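Local coordinates for indole-3-pyruvate decarboxylase (Azospirillum brasilense, PDB 2NXW), which catalyses the thiamine diphosphate- and magnesium-dependent decarboxylation of indole-3-pyruvate to indole-3-acetaldehyde, a reaction of auxin biosynthesis, at residues Gly35-Phe40 and Arg80-Leu85; Gln247-Pro252 and Glu346-Ser351; Ile470-Asn475 and Gln534-Met539. All coordinates share one frame; numbering follows the deposited sequence.

Contact 1 of 3, residues Gly35-Phe40 and Arg80-Leu85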
ATOM      1  N   GLY A  35     -37.195   3.544  -6.838  1.00 16.74           N
ATOM      2  CA  GLY A  35     -37.264   3.210  -8.248  1.00 15.79           C
ATOM      3  C   GLY A  35     -36.837   1.838  -8.727  1.00 15.65           C
ATOM      4  O   GLY A  35     -37.013   1.537  -9.906  1.00 17.07           O
ATOM      5  N   ALA A  36     -36.294   1.006  -7.843  1.00 16.27           N
ATOM      6  CA  ALA A  36     -35.858  -0.325  -8.249  1.00 16.43           C
ATOM      7  C   ALA A  36     -37.037  -1.063  -8.866  1.00 17.06           C
ATOM      8  O   ALA A  36     -38.172  -0.971  -8.370  1.00 18.02           O
ATOM      9  CB  ALA A  36     -35.323  -1.087  -7.056  1.00 15.44           C
ATOM     10  N   GLN A  37     -36.776  -1.809  -9.937  1.00 15.53           N
ATOM     11  CA  GLN A  37     -37.836  -2.519 -10.642  1.00 15.84           C
ATOM     12  C   GLN A  37     -37.767  -4.036 -10.575  1.00 16.60           C
ATOM     13  O   GLN A  37     -38.693  -4.728 -10.999  1.00 17.52           O
ATOM     14  CB  GLN A  37     -37.849  -2.083 -12.107  1.00 16.53           C
ATOM     15  CG  GLN A  37     -38.105  -0.595 -12.290  1.00 17.51           C
ATOM     16  CD  GLN A  37     -38.012  -0.153 -13.735  1.00 19.12           C
ATOM     17  OE1 GLN A  37     -36.964  -0.268 -14.367  1.00 17.96           O
ATOM     18  NE2 GLN A  37     -39.111   0.365 -14.265  1.00 21.16           N
ATOM     19  N   ALA A  38     -36.668  -4.563 -10.051  1.00 15.90           N
ATOM     20  CA  ALA A  38     -36.517  -6.003  -9.954  1.00 15.68           C
ATOM     21  C   ALA A  38     -35.318  -6.319  -9.091  1.00 14.61           C
ATOM     22  O   ALA A  38     -34.535  -5.440  -8.756  1.00 15.10           O
ATOM     23  CB  ALA A  38     -36.311  -6.592 -11.346  1.00 17.01           C
ATOM     24  N   MET A  39     -35.205  -7.579  -8.711  1.00 15.42           N
ATOM     25  CA  MET A  39     -34.051  -8.021  -7.963  1.00 14.75           C
ATOM     26  C   MET A  39     -33.565  -9.277  -8.644  1.00 14.05           C
ATOM     27  O   MET A  39     -34.319 -10.238  -8.835  1.00 15.05           O
ATOM     28  CB  MET A  39     -34.375  -8.328  -6.509  1.00 16.63           C
ATOM     29  CG  MET A  39     -33.094  -8.677  -5.738  1.00 17.37           C
ATOM     30  SD  MET A  39     -33.305  -8.670  -3.965  1.00 21.87           S
ATOM     31  CE  MET A  39     -34.410 -10.004  -3.859  1.00 10.75           C
ATOM     32  N   PHE A  40     -32.309  -9.242  -9.063  1.00 13.65           N
ATOM     33  CA  PHE A  40     -31.688 -10.385  -9.713  1.00 12.74           C
ATOM     34  C   PHE A  40     -30.861 -11.093  -8.653  1.00 12.76           C
ATOM     35  O   PHE A  40     -30.313 -10.448  -7.762  1.00 13.30           O
ATOM     36  CB  PHE A  40     -30.772  -9.908 -10.845  1.00 13.55           C
ATOM     37  CG  PHE A  40     -31.493  -9.162 -11.920  1.00 11.35           C
ATOM     38  CD1 PHE A  40     -32.098  -9.849 -12.980  1.00 11.04           C
ATOM     39  CD2 PHE A  40     -31.606  -7.780 -11.860  1.00 11.35           C
ATOM     40  CE1 PHE A  40     -32.803  -9.157 -13.959  1.00 12.72           C
ATOM     41  CE2 PHE A  40     -32.311  -7.078 -12.832  1.00 13.49           C
ATOM     42  CZ  PHE A  40     -32.913  -7.771 -13.889  1.00 12.67           C
ATOM     43  N   ARG A  80     -29.086   0.978 -15.529  1.00 12.47           N
ATOM     44  CA  ARG A  80     -28.825   1.853 -16.657  1.00 13.29           C
ATOM     45  C   ARG A  80     -30.070   2.081 -17.497  1.00 13.48           C
ATOM     46  O   ARG A  80     -30.306   3.191 -17.972  1.00 15.48           O
ATOM     47  CB  ARG A  80     -27.743   1.246 -17.553  1.00 13.19           C
ATOM     48  CG  ARG A  80     -26.403   1.095 -16.882  1.00 13.42           C
ATOM     49  CD  ARG A  80     -25.341   0.644 -17.883  1.00 15.04           C
ATOM     50  NE  ARG A  80     -24.172   0.108 -17.202  1.00 13.52           N
ATOM     51  CZ  ARG A  80     -22.953   0.060 -17.728  1.00 13.34           C
ATOM     52  NH1 ARG A  80     -22.732   0.540 -18.947  1.00 16.41           N
ATOM     53  NH2 ARG A  80     -21.965  -0.497 -17.047  1.00 14.94           N
ATOM     54  N   TYR A  81     -30.863   1.032 -17.685  1.00 13.44           N
ATOM     55  CA  TYR A  81     -32.047   1.131 -18.518  1.00 14.28           C
ATOM     56  C   TYR A  81     -33.037   2.185 -18.042  1.00 14.47           C
ATOM     57  O   TYR A  81     -33.551   2.966 -18.846  1.00 15.70           O
ATOM     58  CB  TYR A  81     -32.756  -0.227 -18.598  1.00 14.23           C
ATOM     59  CG  TYR A  81     -33.861  -0.262 -19.639  1.00 14.56           C
ATOM     60  CD1 TYR A  81     -33.583  -0.578 -20.972  1.00 14.41           C
ATOM     61  CD2 TYR A  81     -35.172   0.076 -19.303  1.00 14.32           C
ATOM     62  CE1 TYR A  81     -34.587  -0.553 -21.951  1.00 14.84           C
ATOM     63  CE2 TYR A  81     -36.180   0.106 -20.270  1.00 15.21           C
ATOM     64  CZ  TYR A  81     -35.879  -0.208 -21.592  1.00 15.45           C
ATOM     65  OH  TYR A  81     -36.856  -0.155 -22.559  1.00 16.20           O
ATOM     66  N   SER A  82     -33.284   2.212 -16.737  1.00 14.92           N
ATOM     67  CA  SER A  82     -34.252   3.143 -16.156  1.00 16.14           C
ATOM     68  C   SER A  82     -33.643   4.263 -15.313  1.00 16.80           C
ATOM     69  O   SER A  82     -34.381   4.998 -14.645  1.00 18.84           O
ATOM     70  CB  SER A  82     -35.252   2.352 -15.306  1.00 16.95           C
ATOM     71  OG  SER A  82     -35.943   1.384 -16.083  1.00 18.83           O
ATOM     72  N   SER A  83     -32.321   4.407 -15.352  1.00 16.33           N
ATOM     73  CA  SER A  83     -31.597   5.419 -14.569  1.00 16.69           C
ATOM     74  C   SER A  83     -32.054   5.367 -13.117  1.00 16.81           C
ATOM     75  O   SER A  83     -32.415   6.378 -12.513  1.00 19.10           O
ATOM     76  CB  SER A  83     -31.806   6.827 -15.152  1.00 18.64           C
ATOM     77  OG  SER A  83     -31.182   6.934 -16.429  1.00 22.21           O
ATOM     78  N   THR A  84     -32.039   4.165 -12.559  1.00 15.44           N
ATOM     79  CA  THR A  84     -32.460   3.960 -11.184  1.00 15.72           C
ATOM     80  C   THR A  84     -31.503   2.997 -10.487  1.00 16.09           C
ATOM     81  O   THR A  84     -30.404   2.739 -10.991  1.00 15.02           O
ATOM     82  CB  THR A  84     -33.915   3.425 -11.151  1.00 16.83           C
ATOM     83  OG1 THR A  84     -34.413   3.456  -9.807  1.00 17.59           O
ATOM     84  CG2 THR A  84     -33.991   2.004 -11.683  1.00 16.52           C
ATOM     85  N   LEU A  85     -31.902   2.483  -9.328  1.00 15.33           N
ATOM     86  CA  LEU A  85     -31.060   1.534  -8.600  1.00 14.84           C
ATOM     87  C   LEU A  85     -31.229   0.135  -9.155  1.00 14.46           C
ATOM     88  O   LEU A  85     -32.349  -0.274  -9.489  1.00 14.02           O
ATOM     89  CB  LEU A  85     -31.439   1.486  -7.113  1.00 15.03           C
ATOM     90  CG  LEU A  85     -31.236   2.753  -6.287  1.00 15.42           C
ATOM     91  CD1 LEU A  85     -31.655   2.466  -4.858  1.00 15.49           C
ATOM     92  CD2 LEU A  85     -29.773   3.195  -6.330  1.00 16.88           C
TER
HETATM   93  O   HOH W   1     -34.038  -1.954 -10.946  1.00 13.16           O
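Ser82 and Gln37 meet side chain to side chain: the serine hydroxyl donates its proton to Gln37 OE1, with OG and OE1 2.6 Å apart. It approaches the amide oxygen at a C=O...donor angle of 128° and from a point tilted 30° off the carbonyl plane. Gln37 reaches across by swinging CG to the side of its backbone N (chi1 -61°) and then running extended, which carries the terminal amide over to Ser82, near the C-terminal end of helix 68-82. Thr84 meets the Gly35 segment differently. Its OG1 comes to rest beside the backbone of Gly35, 3.1 Å from Gly35 C, while CG2 lies 3.5 Å from Gly35 O. Although OG1 is also close to that carbonyl oxygen, the angle is poor for a hydrogen bond, and it simply lies close against the peptide group. With no side chain on Gly35, the threonine can approach this closely. At the buried end the segments meet through backbone: Ala36 CA is 3.7 Å from Leu85 O, and one water links the two backbones, accepting from Gln37 N at 2.9 Å and donating to Leu85 O at 2.8 Å. The bridge satisfies two backbone polar groups that do not bond each other directly. Gly35, with positive phi, is the C' residue of a Schellman motif that closes helix 23-33 and turns the chain toward strand 39-41, as Ser83, also at positive phi, leads from helix 68-82 toward strand 86-90. The contact thus pairs two helix-to-strand turns of the N-terminal thiamine diphosphate-binding domain. Just beyond it, Phe40 pairs with strand 86-90 and packs its ring on helix 68-82, the backbone of Met39 is hydrogen-bonded to Pro61 and His63, at strand 62-64, and helix 427-437 touches Gln37 and Tyr81.

Contact 2 of 3, residues Gln247-Pro252 and Glu346-Ser351. Unlike the reference sequence in segment 346-351: Arg347 (reference Gly).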
ATOM      1  N   GLN A 247     -28.499  25.314 -25.154  1.00 15.92           N
ATOM      2  CA  GLN A 247     -29.016  26.349 -26.031  1.00 17.32           C
ATOM      3  C   GLN A 247     -28.562  27.730 -25.553  1.00 18.14           C
ATOM      4  O   GLN A 247     -28.108  28.549 -26.353  1.00 18.81           O
ATOM      5  CB  GLN A 247     -30.547  26.279 -26.090  1.00 16.17           C
ATOM      6  CG  GLN A 247     -31.195  27.366 -26.948  1.00 17.67           C
ATOM      7  CD  GLN A 247     -32.689  27.136 -27.157  1.00 17.98           C
ATOM      8  OE1 GLN A 247     -33.442  26.924 -26.199  1.00 20.08           O
ATOM      9  NE2 GLN A 247     -33.123  27.184 -28.410  1.00 18.78           N
ATOM     10  N   ARG A 248     -28.656  27.979 -24.251  1.00 17.62           N
ATOM     11  CA  ARG A 248     -28.266  29.282 -23.704  1.00 18.30           C
ATOM     12  C   ARG A 248     -26.762  29.552 -23.682  1.00 18.59           C
ATOM     13  O   ARG A 248     -26.332  30.696 -23.833  1.00 18.92           O
ATOM     14  CB  ARG A 248     -28.812  29.450 -22.285  1.00 18.04           C
ATOM     15  CG  ARG A 248     -30.328  29.378 -22.181  1.00 18.77           C
ATOM     16  CD  ARG A 248     -30.809  29.878 -20.826  1.00 20.11           C
ATOM     17  NE  ARG A 248     -32.249  29.692 -20.681  1.00 21.51           N
ATOM     18  CZ  ARG A 248     -32.977  30.221 -19.706  1.00 24.60           C
ATOM     19  NH1 ARG A 248     -32.398  30.980 -18.782  1.00 26.20           N
ATOM     20  NH2 ARG A 248     -34.280  29.983 -19.648  1.00 25.78           N
ATOM     21  N   LEU A 249     -25.960  28.506 -23.498  1.00 18.42           N
ATOM     22  CA  LEU A 249     -24.514  28.678 -23.424  1.00 17.72           C
ATOM     23  C   LEU A 249     -23.896  29.075 -24.762  1.00 17.70           C
ATOM     24  O   LEU A 249     -22.863  29.736 -24.805  1.00 18.85           O
ATOM     25  CB  LEU A 249     -23.877  27.398 -22.888  1.00 17.17           C
ATOM     26  CG  LEU A 249     -22.412  27.492 -22.470  1.00 17.93           C
ATOM     27  CD1 LEU A 249     -22.240  28.481 -21.330  1.00 19.82           C
ATOM     28  CD2 LEU A 249     -21.953  26.118 -22.027  1.00 18.60           C
ATOM     29  N   GLY A 250     -24.525  28.655 -25.856  1.00 17.67           N
ATOM     30  CA  GLY A 250     -24.057  29.030 -27.176  1.00 19.34           C
ATOM     31  C   GLY A 250     -22.726  28.517 -27.679  1.00 19.48           C
ATOM     32  O   GLY A 250     -22.082  29.179 -28.493  1.00 22.10           O
ATOM     33  N   VAL A 251     -22.300  27.351 -27.204  1.00 17.46           N
ATOM     34  CA  VAL A 251     -21.037  26.770 -27.653  1.00 17.53           C
ATOM     35  C   VAL A 251     -21.287  25.399 -28.271  1.00 16.72           C
ATOM     36  O   VAL A 251     -22.333  24.796 -28.049  1.00 17.45           O
ATOM     37  CB  VAL A 251     -20.017  26.626 -26.485  1.00 17.32           C
ATOM     38  CG1 VAL A 251     -19.810  27.980 -25.811  1.00 17.89           C
ATOM     39  CG2 VAL A 251     -20.507  25.603 -25.468  1.00 17.07           C
ATOM     40  N   PRO A 252     -20.340  24.903 -29.086  1.00 16.23           N
ATOM     41  CA  PRO A 252     -20.493  23.588 -29.722  1.00 16.51           C
ATOM     42  C   PRO A 252     -20.737  22.495 -28.690  1.00 15.77           C
ATOM     43  O   PRO A 252     -20.129  22.497 -27.615  1.00 16.81           O
ATOM     44  CB  PRO A 252     -19.165  23.405 -30.449  1.00 17.85           C
ATOM     45  CG  PRO A 252     -18.830  24.808 -30.861  1.00 17.18           C
ATOM     46  CD  PRO A 252     -19.149  25.600 -29.609  1.00 16.78           C
ATOM     47  N   GLU A 346     -29.472  30.275 -14.321  1.00 21.06           N
ATOM     48  CA  GLU A 346     -29.872  31.525 -13.685  1.00 22.85           C
ATOM     49  C   GLU A 346     -29.041  32.706 -14.174  1.00 22.30           C
ATOM     50  O   GLU A 346     -29.472  33.858 -14.077  1.00 22.93           O
ATOM     51  CB  GLU A 346     -29.714  31.394 -12.173  1.00 25.13           C
ATOM     52  CG  GLU A 346     -30.808  30.590 -11.500  1.00 31.21           C
ATOM     53  CD  GLU A 346     -30.409  30.118 -10.116  1.00 34.75           C
ATOM     54  OE1 GLU A 346     -29.708  30.874  -9.408  1.00 37.76           O
ATOM     55  OE2 GLU A 346     -30.804  28.994  -9.734  1.00 38.41           O
ATOM     56  N   ARG A 347     -27.859  32.417 -14.710  1.00 20.84           N
ATOM     57  CA  ARG A 347     -26.943  33.455 -15.184  1.00 20.13           C
ATOM     58  C   ARG A 347     -26.882  33.635 -16.700  1.00 20.50           C
ATOM     59  O   ARG A 347     -26.072  34.415 -17.209  1.00 22.61           O
ATOM     60  CB  ARG A 347     -25.543  33.162 -14.647  1.00 19.26           C
ATOM     61  CG  ARG A 347     -25.477  33.184 -13.128  1.00 19.89           C
ATOM     62  CD  ARG A 347     -24.201  32.542 -12.606  1.00 19.59           C
ATOM     63  NE  ARG A 347     -24.026  32.798 -11.180  1.00 18.89           N
ATOM     64  CZ  ARG A 347     -24.831  32.334 -10.227  1.00 20.32           C
ATOM     65  NH1 ARG A 347     -25.878  31.574 -10.540  1.00 21.36           N
ATOM     66  NH2 ARG A 347     -24.609  32.654  -8.955  1.00 22.68           N
ATOM     67  N   LEU A 348     -27.741  32.920 -17.415  1.00 20.86           N
ATOM     68  CA  LEU A 348     -27.788  32.998 -18.869  1.00 20.99           C
ATOM     69  C   LEU A 348     -29.178  33.376 -19.349  1.00 21.16           C
ATOM     70  O   LEU A 348     -30.172  32.815 -18.899  1.00 21.92           O
ATOM     71  CB  LEU A 348     -27.408  31.642 -19.483  1.00 20.73           C
ATOM     72  CG  LEU A 348     -25.976  31.147 -19.274  1.00 21.30           C
ATOM     73  CD1 LEU A 348     -25.897  29.654 -19.602  1.00 20.17           C
ATOM     74  CD2 LEU A 348     -25.025  31.941 -20.154  1.00 21.14           C
ATOM     75  N   PRO A 349     -29.272  34.341 -20.274  1.00 21.69           N
ATOM     76  CA  PRO A 349     -30.611  34.695 -20.739  1.00 22.84           C
ATOM     77  C   PRO A 349     -31.144  33.640 -21.707  1.00 22.30           C
ATOM     78  O   PRO A 349     -30.382  32.856 -22.280  1.00 22.54           O
ATOM     79  CB  PRO A 349     -30.390  36.046 -21.416  1.00 23.91           C
ATOM     80  CG  PRO A 349     -29.025  35.901 -21.990  1.00 22.68           C
ATOM     81  CD  PRO A 349     -28.250  35.221 -20.868  1.00 21.98           C
ATOM     82  N   PRO A 350     -32.468  33.589 -21.883  1.00 23.33           N
ATOM     83  CA  PRO A 350     -33.084  32.624 -22.797  1.00 23.12           C
ATOM     84  C   PRO A 350     -32.546  32.886 -24.206  1.00 22.91           C
ATOM     85  O   PRO A 350     -32.078  33.986 -24.504  1.00 22.68           O
ATOM     86  CB  PRO A 350     -34.571  32.959 -22.699  1.00 24.65           C
ATOM     87  CG  PRO A 350     -34.714  33.538 -21.326  1.00 25.59           C
ATOM     88  CD  PRO A 350     -33.491  34.402 -21.205  1.00 24.46           C
ATOM     89  N   SER A 351     -32.598  31.877 -25.067  1.00 22.76           N
ATOM     90  CA  SER A 351     -32.132  32.027 -26.438  1.00 22.77           C
ATOM     91  C   SER A 351     -32.943  31.101 -27.333  1.00 22.74           C
ATOM     92  O   SER A 351     -33.428  30.063 -26.871  1.00 22.45           O
ATOM     93  CB  SER A 351     -30.647  31.663 -26.535  1.00 24.22           C
ATOM     94  OG  SER A 351     -30.173  31.773 -27.864  1.00 25.99           O
TER
HETATM   95  O   HOH W   2     -27.271  30.982 -27.149  1.00 32.02           O
HETATM   96  O   HOH W   3     -28.008  32.981 -23.672  1.00 25.44           O
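Arg248 lies along the backbone of Leu348 and Pro349 and makes the direct hydrogen bond between the segments, from NH1 to Leu348 O at 2.9 Å. The bond is bent (137° at the hydrogen), and the oxygen sits near the edge of the guanidinium, 24° out of its plane. Its NE is taken by a salt bridge to Glu244, one helical turn earlier, so the guanidinium is held both by the Leu348 carbonyl and by its own helix. The extended Gln247 chain brings CD to 3.0 Å from Ser351 O, but neither amide atom is hydrogen-bonded to that oxygen; NE2 bonds to Arg353 O. Two waters add polar links at the helix end: one donates to Arg248 O and Pro349 O, and the other joins Gln247 O to Ser351 OG. The carbonyls of Gln247 and Arg248 belong to the last turn of helix 239-249, which Gly250 ends with positive phi before edge strand 253-255 of the central domain's sheet. Van der Waals packing supplies the rest. Pro350 CA sits 3.7 Å above one face of the guanidinium, offset toward its rim, and Arg248 CB meets Leu348 CB at 3.8 Å. Leu249 CD1 and Leu348 CD1 touch at 4.2 Å.

Contact 3 of 3, residues Ile470-Asn475 and Gln534-Met539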
ATOM      1  N   ILE A 470     -33.170 -10.668 -29.150  1.00  9.56           N
ATOM      2  CA  ILE A 470     -32.547 -11.065 -30.419  1.00 10.58           C
ATOM      3  C   ILE A 470     -31.062 -10.905 -30.133  1.00 11.51           C
ATOM      4  O   ILE A 470     -30.625  -9.864 -29.626  1.00 12.18           O
ATOM      5  CB  ILE A 470     -32.927 -10.129 -31.580  1.00 11.09           C
ATOM      6  CG1 ILE A 470     -34.433 -10.237 -31.852  1.00 13.86           C
ATOM      7  CG2 ILE A 470     -32.149 -10.523 -32.852  1.00 11.77           C
ATOM      8  CD1 ILE A 470     -34.961  -9.220 -32.875  1.00 13.74           C
ATOM      9  N   VAL A 471     -30.298 -11.937 -30.460  1.00 10.98           N
ATOM     10  CA  VAL A 471     -28.865 -11.914 -30.217  1.00 10.80           C
ATOM     11  C   VAL A 471     -28.097 -12.193 -31.493  1.00 11.31           C
ATOM     12  O   VAL A 471     -28.296 -13.236 -32.116  1.00 11.31           O
ATOM     13  CB  VAL A 471     -28.479 -12.985 -29.180  1.00 10.31           C
ATOM     14  CG1 VAL A 471     -26.981 -12.911 -28.855  1.00 11.92           C
ATOM     15  CG2 VAL A 471     -29.289 -12.776 -27.903  1.00 13.27           C
ATOM     16  N   ILE A 472     -27.241 -11.256 -31.892  1.00 11.15           N
ATOM     17  CA  ILE A 472     -26.404 -11.463 -33.079  1.00 10.39           C
ATOM     18  C   ILE A 472     -25.007 -11.783 -32.549  1.00 10.34           C
ATOM     19  O   ILE A 472     -24.359 -10.932 -31.935  1.00 11.27           O
ATOM     20  CB  ILE A 472     -26.347 -10.221 -33.988  1.00 10.38           C
ATOM     21  CG1 ILE A 472     -27.765  -9.843 -34.454  1.00 11.45           C
ATOM     22  CG2 ILE A 472     -25.474 -10.533 -35.207  1.00 11.52           C
ATOM     23  CD1 ILE A 472     -27.825  -8.573 -35.291  1.00 13.24           C
ATOM     24  N   LEU A 473     -24.574 -13.022 -32.770  1.00 10.30           N
ATOM     25  CA  LEU A 473     -23.281 -13.502 -32.305  1.00 10.12           C
ATOM     26  C   LEU A 473     -22.285 -13.438 -33.452  1.00 11.16           C
ATOM     27  O   LEU A 473     -22.463 -14.105 -34.471  1.00 11.53           O
ATOM     28  CB  LEU A 473     -23.446 -14.936 -31.795  1.00 11.00           C
ATOM     29  CG  LEU A 473     -22.361 -15.594 -30.933  1.00 11.02           C
ATOM     30  CD1 LEU A 473     -22.874 -16.959 -30.452  1.00 12.47           C
ATOM     31  CD2 LEU A 473     -21.049 -15.744 -31.727  1.00 13.59           C
ATOM     32  N   PHE A 474     -21.248 -12.625 -33.272  1.00 10.07           N
ATOM     33  CA  PHE A 474     -20.197 -12.425 -34.272  1.00 11.33           C
ATOM     34  C   PHE A 474     -19.207 -13.577 -34.094  1.00 11.15           C
ATOM     35  O   PHE A 474     -18.356 -13.543 -33.198  1.00 12.40           O
ATOM     36  CB  PHE A 474     -19.479 -11.083 -34.018  1.00  9.99           C
ATOM     37  CG  PHE A 474     -20.290  -9.847 -34.354  1.00 10.29           C
ATOM     38  CD1 PHE A 474     -19.685  -8.776 -35.004  1.00 10.76           C
ATOM     39  CD2 PHE A 474     -21.629  -9.721 -33.960  1.00 11.92           C
ATOM     40  CE1 PHE A 474     -20.384  -7.599 -35.260  1.00 13.29           C
ATOM     41  CE2 PHE A 474     -22.342  -8.543 -34.211  1.00 12.24           C
ATOM     42  CZ  PHE A 474     -21.718  -7.479 -34.862  1.00 12.58           C
ATOM     43  N   ASN A 475     -19.295 -14.592 -34.948  1.00 10.58           N
ATOM     44  CA  ASN A 475     -18.412 -15.737 -34.784  1.00 11.09           C
ATOM     45  C   ASN A 475     -17.254 -15.771 -35.763  1.00 11.05           C
ATOM     46  O   ASN A 475     -17.392 -16.264 -36.894  1.00 12.41           O
ATOM     47  CB  ASN A 475     -19.198 -17.054 -34.881  1.00 11.72           C
ATOM     48  CG  ASN A 475     -18.391 -18.242 -34.388  1.00 10.19           C
ATOM     49  OD1 ASN A 475     -17.181 -18.130 -34.166  1.00 10.83           O
ATOM     50  ND2 ASN A 475     -19.038 -19.382 -34.226  1.00 12.15           N
ATOM     51  N   GLN A 534     -33.938 -15.307 -30.053  1.00 11.37           N
ATOM     52  CA  GLN A 534     -33.492 -15.595 -31.406  1.00 11.05           C
ATOM     53  C   GLN A 534     -32.001 -15.349 -31.495  1.00 12.88           C
ATOM     54  O   GLN A 534     -31.546 -14.223 -31.306  1.00 15.22           O
ATOM     55  CB  GLN A 534     -34.217 -14.681 -32.388  1.00 11.67           C
ATOM     56  CG  GLN A 534     -35.740 -14.783 -32.319  1.00 12.21           C
ATOM     57  CD  GLN A 534     -36.256 -16.103 -32.837  1.00 14.42           C
ATOM     58  OE1 GLN A 534     -35.928 -16.509 -33.956  1.00 14.50           O
ATOM     59  NE2 GLN A 534     -37.067 -16.785 -32.028  1.00 12.38           N
ATOM     60  N   LEU A 535     -31.256 -16.407 -31.783  1.00 11.63           N
ATOM     61  CA  LEU A 535     -29.808 -16.315 -31.883  1.00 11.83           C
ATOM     62  C   LEU A 535     -29.358 -16.454 -33.335  1.00 11.55           C
ATOM     63  O   LEU A 535     -29.575 -17.487 -33.972  1.00 13.84           O
ATOM     64  CB  LEU A 535     -29.167 -17.411 -31.027  1.00 11.15           C
ATOM     65  CG  LEU A 535     -27.638 -17.514 -31.074  1.00 13.65           C
ATOM     66  CD1 LEU A 535     -27.024 -16.226 -30.561  1.00 15.51           C
ATOM     67  CD2 LEU A 535     -27.177 -18.697 -30.231  1.00 16.09           C
ATOM     68  N   ILE A 536     -28.763 -15.394 -33.860  1.00 10.66           N
ATOM     69  CA  ILE A 536     -28.242 -15.404 -35.222  1.00 11.10           C
ATOM     70  C   ILE A 536     -26.724 -15.503 -35.085  1.00 11.49           C
ATOM     71  O   ILE A 536     -26.077 -14.561 -34.615  1.00 11.23           O
ATOM     72  CB  ILE A 536     -28.601 -14.107 -35.989  1.00 10.65           C
ATOM     73  CG1 ILE A 536     -30.128 -13.955 -36.081  1.00 12.25           C
ATOM     74  CG2 ILE A 536     -27.988 -14.159 -37.410  1.00 12.23           C
ATOM     75  CD1 ILE A 536     -30.573 -12.597 -36.614  1.00 14.46           C
ATOM     76  N   GLU A 537     -26.173 -16.646 -35.477  1.00 10.80           N
ATOM     77  CA  GLU A 537     -24.734 -16.877 -35.399  1.00 10.92           C
ATOM     78  C   GLU A 537     -24.147 -16.511 -36.755  1.00 10.20           C
ATOM     79  O   GLU A 537     -24.244 -17.291 -37.713  1.00 12.42           O
ATOM     80  CB  GLU A 537     -24.466 -18.345 -35.061  1.00 11.70           C
ATOM     81  CG  GLU A 537     -22.986 -18.662 -34.962  1.00 12.86           C
ATOM     82  CD  GLU A 537     -22.704 -20.136 -34.811  1.00 13.04           C
ATOM     83  OE1 GLU A 537     -23.570 -20.971 -35.165  1.00 11.72           O
ATOM     84  OE2 GLU A 537     -21.591 -20.463 -34.346  1.00 14.57           O
ATOM     85  N   ALA A 538     -23.537 -15.332 -36.825  1.00 10.85           N
ATOM     86  CA  ALA A 538     -22.968 -14.829 -38.072  1.00 10.75           C
ATOM     87  C   ALA A 538     -21.507 -15.202 -38.183  1.00 12.15           C
ATOM     88  O   ALA A 538     -20.689 -14.723 -37.400  1.00 12.95           O
ATOM     89  CB  ALA A 538     -23.122 -13.317 -38.143  1.00 12.26           C
ATOM     90  N   MET A 539     -21.183 -16.060 -39.148  1.00 11.26           N
ATOM     91  CA  MET A 539     -19.795 -16.466 -39.352  1.00 11.84           C
ATOM     92  C   MET A 539     -19.060 -15.327 -40.065  1.00 12.13           C
ATOM     93  O   MET A 539     -19.519 -14.808 -41.079  1.00 13.44           O
ATOM     94  CB  MET A 539     -19.740 -17.747 -40.185  1.00 11.07           C
ATOM     95  CG  MET A 539     -20.624 -18.877 -39.644  1.00 12.54           C
ATOM     96  SD  MET A 539     -20.370 -19.206 -37.857  1.00 12.85           S
ATOM     97  CE  MET A 539     -18.721 -19.928 -37.901  1.00 15.44           C
TER
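The amide of Asn475 and the carboxylate of Glu537 lie side by side, their planes only 17° apart, and are joined at their edges: ND2 donates to OE2 over 2.8 Å. OE2 lies in the amide plane but is met on its anti side, 18° out of the carboxylate plane. Both side chains leave the backbone with CG anti to N, which points them the same way from one face of the sheet. Met539, bent at chi2 and chi3, flanks the amide, with CE 3.7 Å from ND2. Second partners fix both flat groups: Asn475 OD1 accepts from Ala477 N, while OE2 of the buried Glu537 also forms a salt bridge with Arg512 and accepts from Phe499 N, and OE1 accepts from Ala500 N, which would probably favour the charged form. On the same face Leu535 CD1 packs 3.7 Å from Val471 CG1 and 4.0 Å from Leu473 CB. The opposite face carries Phe474, whose ring edge meets Ile472 O in plane. The two strands are joined in parallel register by five backbone hydrogen bonds, from Val471 N to Gln534 O (2.7 Å) through to Asn475 N to Ala538 O (2.8 Å). Strand 470-475 ends in Asn475, followed by Asn476, a magnesium ligand together with Asp449 and Ser478; the two asparagines close the GDG...NN thiamine diphosphate motif, and the side chain of Asn475 lies about 4 Å from that of Asp449. In the six-stranded parallel sheet, strand 443-448 bonds the far edge of 470-475, 534-539 sits between 470-475 and 509-513, and helix 516-528 covers the face bearing Ile470, Gln534 and Ile536.

From the N terminus the three contacts follow one another in series, none nesting in or crossing another. Contact 1 closes a loop of 39 residues, more than half of them helical, and ties the helix-to-strand turns at one end of the N-terminal domain's parallel sheet. Contact 2 closes the longest loop, 93 residues, and fastens the end of helix 239-249 to the segment that follows helix 337-346 at the surface of the central domain. Contact 3 spans 58 residues and joins two neighbouring strands inside the C-terminal domain, beside the magnesium site. Contacts 2 and 3 lie farthest apart, their centres about 46 Å distant; contacts 1 and 3 are nearest, at about 27 Å.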